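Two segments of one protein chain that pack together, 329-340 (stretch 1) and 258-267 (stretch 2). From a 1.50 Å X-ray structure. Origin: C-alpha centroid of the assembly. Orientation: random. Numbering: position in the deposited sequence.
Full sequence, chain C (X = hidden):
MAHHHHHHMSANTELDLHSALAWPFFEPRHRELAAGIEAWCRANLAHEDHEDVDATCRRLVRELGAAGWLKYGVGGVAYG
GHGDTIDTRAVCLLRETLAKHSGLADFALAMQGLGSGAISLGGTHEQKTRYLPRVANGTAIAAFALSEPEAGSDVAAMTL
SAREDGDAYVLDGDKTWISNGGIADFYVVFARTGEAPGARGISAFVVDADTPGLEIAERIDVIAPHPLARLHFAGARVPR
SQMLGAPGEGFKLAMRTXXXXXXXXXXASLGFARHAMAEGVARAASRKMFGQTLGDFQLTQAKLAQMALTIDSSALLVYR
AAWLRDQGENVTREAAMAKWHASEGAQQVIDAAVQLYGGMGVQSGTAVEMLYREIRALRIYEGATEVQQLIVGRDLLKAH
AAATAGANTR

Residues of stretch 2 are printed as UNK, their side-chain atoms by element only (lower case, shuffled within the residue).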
ATOM      1  N   GLU C 329     -27.056 -16.666  12.197  1.00 13.98           N
ATOM      2  CA  GLU C 329     -26.248 -17.226  11.128  1.00 13.96           C
ATOM      3  C   GLU C 329     -24.800 -17.385  11.568  1.00 13.30           C
ATOM      4  O   GLU C 329     -24.305 -16.651  12.427  1.00 15.71           O
ATOM      5  CB  GLU C 329     -26.314 -16.343   9.881  1.00 15.29           C
ATOM      6  CG  GLU C 329     -27.709 -16.266   9.302  1.00 19.35           C
ATOM      7  CD  GLU C 329     -28.132 -17.580   8.685  1.00 25.36           C
ATOM      8  OE1 GLU C 329     -27.377 -18.108   7.842  1.00 28.60           O
ATOM      9  OE2 GLU C 329     -29.209 -18.093   9.052  1.00 28.64           O
ATOM     10  N   ASN C 330     -24.128 -18.352  10.951  1.00 14.53           N
ATOM     11  CA  ASN C 330     -22.692 -18.508  11.119  1.00 14.97           C
ATOM     12  C   ASN C 330     -21.969 -17.311  10.523  1.00 15.09           C
ATOM     13  O   ASN C 330     -22.350 -16.812   9.464  1.00 16.65           O
ATOM     14  CB  ASN C 330     -22.238 -19.788  10.418  1.00 18.25           C
ATOM     15  CG  ASN C 330     -20.738 -19.921  10.352  1.00 20.79           C
ATOM     16  OD1 ASN C 330     -20.084 -19.401   9.433  1.00 21.51           O
ATOM     17  ND2 ASN C 330     -20.175 -20.635  11.320  1.00 21.77           N
ATOM     18  N   VAL C 331     -20.914 -16.847  11.199  1.00 13.65           N
ATOM     19  CA  VAL C 331     -20.172 -15.704  10.677  1.00 14.56           C
ATOM     20  C   VAL C 331     -18.671 -15.977  10.621  1.00 14.96           C
ATOM     21  O   VAL C 331     -17.870 -15.049  10.756  1.00 16.45           O
ATOM     22  CB  VAL C 331     -20.449 -14.426  11.495  1.00 14.60           C
ATOM     23  CG1 VAL C 331     -21.873 -13.945  11.277  1.00 16.08           C
ATOM     24  CG2 VAL C 331     -20.156 -14.641  12.985  1.00 16.28           C
ATOM     25  N   THR C 332     -18.266 -17.234  10.393  1.00 17.48           N
ATOM     26  CA  THR C 332     -16.831 -17.522  10.336  1.00 17.50           C
ATOM     27  C   THR C 332     -16.119 -16.602   9.342  1.00 18.31           C
ATOM     28  O   THR C 332     -15.072 -16.015   9.659  1.00 19.06           O
ATOM     29  CB  THR C 332     -16.592 -18.995   9.985  1.00 19.57           C
ATOM     30  OG1 THR C 332     -17.273 -19.831  10.932  1.00 20.52           O
ATOM     31  CG2 THR C 332     -15.096 -19.320  10.036  1.00 22.00           C
ATOM     32  N   ARG C 333     -16.696 -16.425   8.147  1.00 17.80           N
ATOM     33  CA  ARG C 333     -16.066 -15.561   7.144  1.00 18.15           C
ATOM     34  C   ARG C 333     -16.163 -14.090   7.530  1.00 15.77           C
ATOM     35  O   ARG C 333     -15.167 -13.353   7.483  1.00 14.97           O
ATOM     36  CB  ARG C 333     -16.702 -15.773   5.764  1.00 20.62           C
ATOM     37  CG  ARG C 333     -16.017 -14.937   4.658  1.00 22.97           C
ATOM     38  CD  ARG C 333     -16.851 -14.750   3.378  1.00 26.01           C
ATOM     39  NE  ARG C 333     -16.909 -15.952   2.550  1.00 28.74           N
ATOM     40  CZ  ARG C 333     -17.404 -15.989   1.315  1.00 30.05           C
ATOM     41  NH1 ARG C 333     -17.882 -14.888   0.747  1.00 32.59           N
ATOM     42  NH2 ARG C 333     -17.427 -17.131   0.647  1.00 29.02           N
ATOM     43  N   GLU C 334     -17.367 -13.641   7.892  1.00 14.83           N
ATOM     44  CA  GLU C 334     -17.599 -12.217   8.101  1.00 12.65           C
ATOM     45  C   GLU C 334     -16.899 -11.711   9.353  1.00 12.40           C
ATOM     46  O   GLU C 334     -16.422 -10.565   9.370  1.00 13.00           O
ATOM     47  CB  GLU C 334     -19.105 -11.954   8.172  1.00 14.88           C
ATOM     48  CG  GLU C 334     -19.845 -12.254   6.866  1.00 15.43           C
ATOM     49  CD  GLU C 334     -20.214 -13.729   6.665  1.00 16.70           C
ATOM     50  OE1 GLU C 334     -19.890 -14.577   7.531  1.00 15.70           O
ATOM     51  OE2 GLU C 334     -20.850 -14.039   5.633  1.00 18.53           O
ATOM     52  N   ALA C 335     -16.818 -12.547  10.398  1.00 12.29           N
ATOM     53  CA  ALA C 335     -16.060 -12.183  11.592  1.00 12.06           C
ATOM     54  C   ALA C 335     -14.572 -12.100  11.293  1.00 11.84           C
ATOM     55  O   ALA C 335     -13.889 -11.192  11.780  1.00 11.92           O
ATOM     56  CB  ALA C 335     -16.317 -13.192  12.719  1.00 13.47           C
ATOM     57  N   ALA C 336     -14.050 -13.053  10.513  1.00 13.02           N
ATOM     58  CA  ALA C 336     -12.643 -13.003  10.131  1.00 11.99           C
ATOM     59  C   ALA C 336     -12.342 -11.738   9.341  1.00 11.39           C
ATOM     60  O   ALA C 336     -11.330 -11.062   9.592  1.00 11.98           O
ATOM     61  CB  ALA C 336     -12.273 -14.244   9.311  1.00 13.64           C
ATOM     62  N   MET C 337     -13.211 -11.400   8.382  1.00 12.31           N
ATOM     63  CA  MET C 337     -13.032 -10.173   7.605  1.00 12.31           C
ATOM     64  C   MET C 337     -12.997  -8.948   8.508  1.00 10.07           C
ATOM     65  O   MET C 337     -12.146  -8.064   8.347  1.00 11.72           O
ATOM     66  CB  MET C 337     -14.167 -10.008   6.602  1.00 15.14           C
ATOM     67  CG  MET C 337     -13.957 -10.568   5.254  1.00 20.95           C
ATOM     68  SD  MET C 337     -15.200  -9.785   4.197  1.00 25.57           S
ATOM     69  CE  MET C 337     -14.908 -10.752   2.713  1.00 24.18           C
ATOM     70  N   ALA C 338     -13.949  -8.858   9.439  1.00  9.87           N
ATOM     71  CA  ALA C 338     -14.029  -7.695  10.315  1.00  9.64           C
ATOM     72  C   ALA C 338     -12.799  -7.594  11.201  1.00  9.95           C
ATOM     73  O   ALA C 338     -12.226  -6.512  11.360  1.00 11.02           O
ATOM     74  CB  ALA C 338     -15.293  -7.772  11.166  1.00 11.07           C
ATOM     75  N   LYS C 339     -12.391  -8.721  11.805  1.00  9.86           N
ATOM     76  CA  LYS C 339     -11.250  -8.711  12.716  1.00  9.39           C
ATOM     77  C   LYS C 339      -9.980  -8.311  11.976  1.00  9.77           C
ATOM     78  O   LYS C 339      -9.210  -7.466  12.444  1.00  9.90           O
ATOM     79  CB  LYS C 339     -11.113 -10.096  13.367  1.00  9.92           C
ATOM     80  CG  LYS C 339     -10.226 -10.161  14.617  1.00 12.50           C
ATOM     81  CD  LYS C 339      -8.761 -10.385  14.288  1.00 13.26           C
ATOM     82  CE  LYS C 339      -7.920 -10.509  15.552  1.00 13.77           C
ATOM     83  NZ  LYS C 339      -6.462 -10.735  15.247  1.00 13.13           N
ATOM     84  N   TRP C 340      -9.759  -8.911  10.812  1.00  9.29           N
ATOM     85  CA  TRP C 340      -8.633  -8.563   9.952  1.00  9.23           C
ATOM     86  C   TRP C 340      -8.635  -7.080   9.604  1.00  9.52           C
ATOM     87  O   TRP C 340      -7.664  -6.356   9.876  1.00  9.87           O
ATOM     88  CB  TRP C 340      -8.721  -9.446   8.702  1.00 10.35           C
ATOM     89  CG  TRP C 340      -7.912  -9.082   7.486  1.00  9.22           C
ATOM     90  CD1 TRP C 340      -6.855  -8.220   7.392  1.00 10.56           C
ATOM     91  CD2 TRP C 340      -8.116  -9.613   6.178  1.00  9.17           C
ATOM     92  NE1 TRP C 340      -6.396  -8.181   6.089  1.00 12.09           N
ATOM     93  CE2 TRP C 340      -7.157  -9.036   5.332  1.00 11.07           C
ATOM     94  CE3 TRP C 340      -9.028 -10.534   5.638  1.00 11.92           C
ATOM     95  CZ2 TRP C 340      -7.096  -9.329   3.974  1.00 12.08           C
ATOM     96  CZ3 TRP C 340      -8.962 -10.820   4.288  1.00 12.77           C
ATOM     97  CH2 TRP C 340      -7.996 -10.229   3.473  1.00 12.74           C
ATOM     98  N   UNK C 258     -14.408 -18.536  19.589  1.00 15.27           N
ATOM     99  CA  UNK C 258     -13.692 -17.493  18.863  1.00 15.82           C
ATOM    100  C   UNK C 258     -14.557 -16.840  17.787  1.00 16.42           C
ATOM    101  O   UNK C 258     -14.396 -15.645  17.504  1.00 16.76           O
ATOM    102  c   UNK C 258     -12.421 -18.085  18.252  1.00 15.06           C
ATOM    103  c   UNK C 258     -11.342 -18.390  19.289  1.00 15.62           C
ATOM    104  c   UNK C 258     -10.641 -17.096  19.717  1.00 18.09           C
ATOM    105  c   UNK C 258     -10.339 -19.382  18.718  1.00 15.36           C
ATOM    106  N   UNK C 259     -15.466 -17.598  17.167  1.00 15.92           N
ATOM    107  CA  UNK C 259     -16.330 -17.014  16.145  1.00 17.95           C
ATOM    108  C   UNK C 259     -17.235 -15.941  16.726  1.00 18.55           C
ATOM    109  O   UNK C 259     -17.581 -14.977  16.030  1.00 20.70           O
ATOM    110  c   UNK C 259     -17.179 -18.093  15.482  1.00 20.32           C
ATOM    111  o   UNK C 259     -16.916 -19.956  14.042  1.00 28.16           O
ATOM    112  c   UNK C 259     -16.419 -18.876  14.441  1.00 24.01           C
ATOM    113  o   UNK C 259     -15.340 -18.415  14.007  1.00 25.19           O
ATOM    114  N   UNK C 260     -17.638 -16.091  17.986  1.00 17.82           N
ATOM    115  CA  UNK C 260     -18.401 -15.039  18.644  1.00 17.62           C
ATOM    116  C   UNK C 260     -17.527 -13.814  18.859  1.00 16.65           C
ATOM    117  O   UNK C 260     -17.882 -12.692  18.478  1.00 17.99           O
ATOM    118  c   UNK C 260     -18.969 -15.542  19.981  1.00 17.80           C
ATOM    119  c   UNK C 260     -19.830 -16.784  19.763  1.00 22.24           C
ATOM    120  c   UNK C 260     -20.321 -17.392  21.057  1.00 22.73           C
ATOM    121  c   UNK C 260     -19.744 -14.421  20.686  1.00 17.48           C
ATOM    122  N   UNK C 261     -16.377 -13.997  19.488  1.00 14.69           N
ATOM    123  CA  UNK C 261     -15.693 -12.824  20.002  1.00 14.39           C
ATOM    124  C   UNK C 261     -14.676 -12.217  19.042  1.00 14.51           C
ATOM    125  O   UNK C 261     -14.224 -11.101  19.298  1.00 14.55           O
ATOM    126  c   UNK C 261     -18.177 -13.708  24.279  1.00 13.60           C
ATOM    127  c   UNK C 261     -17.773 -12.437  23.916  1.00 14.25           C
ATOM    128  c   UNK C 261     -17.568 -14.809  23.709  1.00 13.68           C
ATOM    129  c   UNK C 261     -16.137 -13.365  22.418  1.00 13.22           C
ATOM    130  c   UNK C 261     -15.082 -13.160  21.364  1.00 14.38           C
ATOM    131  c   UNK C 261     -16.562 -14.633  22.767  1.00 13.16           C
ATOM    132  c   UNK C 261     -16.770 -12.273  22.985  1.00 15.07           C
ATOM    133  N   UNK C 262     -14.360 -12.862  17.912  1.00 15.16           N
ATOM    134  CA  UNK C 262     -13.495 -12.192  16.940  1.00 14.25           C
ATOM    135  C   UNK C 262     -14.111 -10.883  16.455  1.00 12.62           C
ATOM    136  O   UNK C 262     -13.399  -9.892  16.271  1.00 13.38           O
ATOM    137  n   UNK C 262     -11.341 -17.496  13.582  1.00 18.47           N
ATOM    138  c   UNK C 262     -11.817 -15.061  14.903  1.00 14.65           C
ATOM    139  c   UNK C 262     -10.508 -17.116  14.545  1.00 17.44           C
ATOM    140  n   UNK C 262      -9.470 -17.879  14.867  1.00 18.68           N
ATOM    141  c   UNK C 262     -13.174 -13.109  15.755  1.00 16.48           C
ATOM    142  n   UNK C 262     -10.720 -15.974  15.191  1.00 15.70           N
ATOM    143  c   UNK C 262     -11.955 -14.012  15.993  1.00 14.30           C
ATOM    144  N   UNK C 263     -15.434 -10.844  16.253  1.00 11.02           N
ATOM    145  CA  UNK C 263     -16.039  -9.576  15.846  1.00 11.16           C
ATOM    146  C   UNK C 263     -15.890  -8.520  16.939  1.00 10.96           C
ATOM    147  O   UNK C 263     -15.742  -7.326  16.640  1.00 10.50           O
ATOM    148  o   UNK C 263     -17.625 -10.901  14.597  1.00 13.93           O
ATOM    149  c   UNK C 263     -17.513  -9.782  15.486  1.00 12.10           C
ATOM    150  c   UNK C 263     -18.084  -8.548  14.786  1.00 14.17           C
ATOM    151  N   UNK C 264     -15.891  -8.942  18.206  1.00 11.15           N
ATOM    152  CA  UNK C 264     -15.678  -7.999  19.296  1.00 11.60           C
ATOM    153  C   UNK C 264     -14.245  -7.473  19.329  1.00 11.27           C
ATOM    154  O   UNK C 264     -14.033  -6.339  19.764  1.00 10.98           O
ATOM    155  o   UNK C 264     -15.000  -9.388  21.217  1.00 16.36           O
ATOM    156  c   UNK C 264     -16.066  -8.644  20.639  1.00 13.47           C
ATOM    157  N   UNK C 265     -13.254  -8.266  18.881  1.00 11.41           N
ATOM    158  CA  UNK C 265     -11.893  -7.739  18.743  1.00 11.18           C
ATOM    159  C   UNK C 265     -11.857  -6.681  17.659  1.00  9.66           C
ATOM    160  O   UNK C 265     -11.166  -5.661  17.785  1.00 10.12           O
ATOM    161  c   UNK C 265     -10.845  -9.868  19.551  1.00 14.19           C
ATOM    162  c   UNK C 265     -10.884  -8.863  18.427  1.00 11.78           C
ATOM    163  c   UNK C 265      -9.470  -8.288  18.180  1.00 13.19           C
ATOM    164  N   UNK C 266     -12.578  -6.924  16.563  1.00  9.76           N
ATOM    165  CA  UNK C 266     -12.721  -5.903  15.534  1.00  9.08           C
ATOM    166  C   UNK C 266     -13.335  -4.637  16.106  1.00  8.57           C
ATOM    167  O   UNK C 266     -12.896  -3.527  15.784  1.00  9.20           O
ATOM    168  c   UNK C 266     -13.561  -6.442  14.381  1.00 10.29           C
ATOM    169  N   UNK C 267     -14.343  -4.787  16.971  1.00  8.55           N
ATOM    170  CA  UNK C 267     -14.982  -3.621  17.573  1.00  9.29           C
ATOM    171  C   UNK C 267     -14.018  -2.862  18.483  1.00  8.98           C
ATOM    172  O   UNK C 267     -13.999  -1.624  18.483  1.00  9.31           O
ATOM    173  c   UNK C 267     -16.233  -4.055  18.338  1.00 10.47           C
TER
HETATM  174  O   HOH W   1     -13.871 -16.403  12.428  1.00 19.27           O

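Position 258 carries four side-chain carbons, forked at the second, and its side chain makes no contact with stretch 1: a leucine, L258. At 259 there are two carbons, the second bearing two oxygens, and CA-to-CB points toward stretch 1. One of these oxygens lies 3.1 Å from T332 OG1, within hydrogen-bonding distance, although the hydroxyl proton has another acceptor within reach and the bond is not settled. A carboxylate on so short a stem is aspartate, D259, and the oxygen facing T332 is its OD2.

Position 260 has four carbons, forked at the first with one arm two carbons long, and its CA-to-CB bond points away; this is isoleucine, I260. Position 261 shows one carbon leading to a six-carbon ring with no oxygen on it, again directed away, hence phenylalanine, F261.

At 262 three carbons lead to a nitrogen and then to a carbon holding two more nitrogens, and the CB of 262 sits 4.4 Å from A335 CB. That guanidinium defines arginine, R262. Its NH1 donates to water 1 at 3.0 Å; the same water donates to D259 OD1 (2.9 Å) and to T332 O (3.0 Å), so it joins both helices.

Position 263 has one carbon carrying an oxygen and a carbon. Its oxygen approaches A335 CB to 3.2 Å, a close contact without a hydrogen-bonding partner on the methyl. The fork could suit valine by shape, but one arm is a C-O bond, so the residue is threonine, T263. Position 264, one carbon then one oxygen, reaches nothing on stretch 1 and is serine, S264; its OG donates to F261 O at 2.7 Å within its own helix.

Position 265 has one carbon carrying two more, all carbon, and one of the two meets K339 CE at 3.8 Å: valine, V265, with CG1 making the contact. Positions 266 and 267 each have a single carbon. That of 266 points toward stretch 1, with its CB 3.3 Å from A338 O and 3.9 Å from A338 CB; that of 267 points away. Both are alanine, A266 and A267.

The contact joins two helices whose directions differ by 26° and whose axes approach to 7.6 Å. CA separations shrink from 5.9 Å at T332-D259 to 5.0 Å at A335-T263 and 4.2 Å at K339-A266. Small side chains accompany the tight spacing: A335, A338 and A266 place methyls against the opposing helix, while the K339 chain touches stretch 2 on its way out, CG 3.6 Å from R262 O, and its end leads away. At the wider end, the D259 carboxylate and the shared water supply the polar contacts.

Stretch 2, residues 258-267: LDIFRTSVAA
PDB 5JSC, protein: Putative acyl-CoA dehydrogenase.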